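Local atomic coordinates of glutaredoxin-glutathione complex (Polygonaceae, PDB entry 5KQA), a protein that binds glutathione and, as a glutaredoxin of the thioredoxin superfamily, probably catalyses glutathione-dependent thiol-disulphide exchange. Residues Q31-V34 with N35-L39. Residues are numbered along the deposited sequence; the frame is centred on the assembly and turned at random.
Sequences QQLV and NSNPL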
# COMPACT_ATOMS: atom_id res chain seq x y z
N GLN A 31 4.85 8.24 4.15
CA GLN A 31 5.93 8.41 3.18
C GLN A 31 7.19 7.64 3.59
O GLN A 31 7.84 7.02 2.76
CB GLN A 31 6.25 9.90 2.98
CG GLN A 31 5.12 10.67 2.28
CD GLN A 31 5.34 12.19 2.26
OE1 GLN A 31 5.90 12.77 3.20
NE2 GLN A 31 4.91 12.84 1.19
N GLN A 32 7.52 7.68 4.89
CA GLN A 32 8.68 6.96 5.39
C GLN A 32 8.51 5.45 5.20
O GLN A 32 9.47 4.73 4.93
CB GLN A 32 8.92 7.27 6.87
CG GLN A 32 10.29 6.85 7.43
CD GLN A 32 10.36 5.40 7.91
OE1 GLN A 32 9.37 4.81 8.35
NE2 GLN A 32 11.56 4.81 7.83
N LEU A 33 7.29 4.96 5.36
CA LEU A 33 7.03 3.54 5.15
C LEU A 33 7.21 3.18 3.69
O LEU A 33 7.81 2.16 3.35
CB LEU A 33 5.62 3.17 5.61
CG LEU A 33 5.50 3.14 7.12
CD1 LEU A 33 4.03 3.15 7.53
CD2 LEU A 33 6.23 1.91 7.65
N VAL A 34 6.68 4.03 2.81
CA VAL A 34 6.82 3.82 1.38
C VAL A 34 8.30 3.88 0.96
O VAL A 34 8.75 3.08 0.14
CB VAL A 34 5.97 4.84 0.60
CG1 VAL A 34 6.33 4.86 -0.87
CG2 VAL A 34 4.50 4.49 0.77
N ASN A 35 9.04 4.82 1.55
CA ASN A 35 10.45 4.98 1.23
C ASN A 35 11.31 3.82 1.74
O ASN A 35 12.41 3.59 1.25
CB ASN A 35 11.01 6.28 1.82
CG ASN A 35 10.45 7.51 1.16
OD1 ASN A 35 9.90 7.45 0.06
ND2 ASN A 35 10.59 8.65 1.83
N SER A 36 10.82 3.09 2.74
CA SER A 36 11.66 2.10 3.39
C SER A 36 11.14 0.68 3.18
O SER A 36 11.53 -0.25 3.88
CB SER A 36 11.78 2.42 4.89
OG SER A 36 10.50 2.37 5.50
N ASN A 37 10.27 0.52 2.19
CA ASN A 37 9.77 -0.79 1.80
C ASN A 37 9.56 -0.86 0.31
O ASN A 37 8.88 -0.01 -0.25
CB ASN A 37 8.45 -1.11 2.51
CG ASN A 37 8.64 -1.39 3.98
OD1 ASN A 37 9.02 -2.48 4.36
ND2 ASN A 37 8.37 -0.39 4.81
N PRO A 38 10.17 -1.86 -0.35
CA PRO A 38 9.94 -1.99 -1.79
C PRO A 38 8.44 -2.10 -2.10
O PRO A 38 7.95 -1.45 -3.02
CB PRO A 38 10.70 -3.27 -2.14
CG PRO A 38 11.79 -3.35 -1.11
CD PRO A 38 11.20 -2.78 0.15
N LEU A 39 7.73 -2.89 -1.31
CA LEU A 39 6.30 -3.07 -1.49
C LEU A 39 5.55 -2.79 -0.18
O LEU A 39 5.84 -3.39 0.86
CB LEU A 39 6.01 -4.50 -1.99
CG LEU A 39 4.56 -4.97 -2.02
CD1 LEU A 39 3.70 -4.04 -2.88
CD2 LEU A 39 4.47 -6.42 -2.51
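Ser36 and Asn37 meet the last turn of helix 20-35 through its carbonyl oxygens, and the way main-chain and side-chain donors share the last carbonyls there illustrates how a helix can be brought to an end. The regular pattern persists one residue further back, where Asn35 N gives an i to i-4 bond to Gln31 O (2.8 Å). Ser36 N bonds to Leu33 O at 3.2 Å, an i to i-3 bond whose donor stands above the carbonyl plane, away from the lone pairs.

Two side chains supply further donors. The hydroxyl of Ser36, set between its own backbone N and carbonyl carbon (chi1 62°), turns back along the helix and donates to Gln32 O, the OG to O distance being 2.6 Å. The bent chain of Gln32 brings its amide alongside the same hydroxyl, NE2 lying 3.5 Å from Ser36 OG. Asn37, its CG beside the backbone N (chi1 -71°), brings ND2 to Leu33 O at 3.0 Å. This bond is nearly straight (165°), and the acceptor lies close to the amide plane, so it should restrain rotation of the carboxamide. Leu33 O thus accepts two bonds, one from a backbone N-H and one from a side-chain amide.

Apolar packing ties the turn to the domain. Val34 faces inward against Phe95 of strand 93-96 and Trp85 of helix 75-86, while Leu33 lies on Ile67 of strand 65-68. Ser36 is the first residue to abandon helical backbone angles, and Pro38 then leads into strand 39-43, a central strand of the mixed sheet. The helix C-terminus, with Ser36 OG and Asn37 ND2 on the carbonyls of its last turn, forms the link from helix 20-35 to strand 39-43 in the thioredoxin-like glutaredoxin fold.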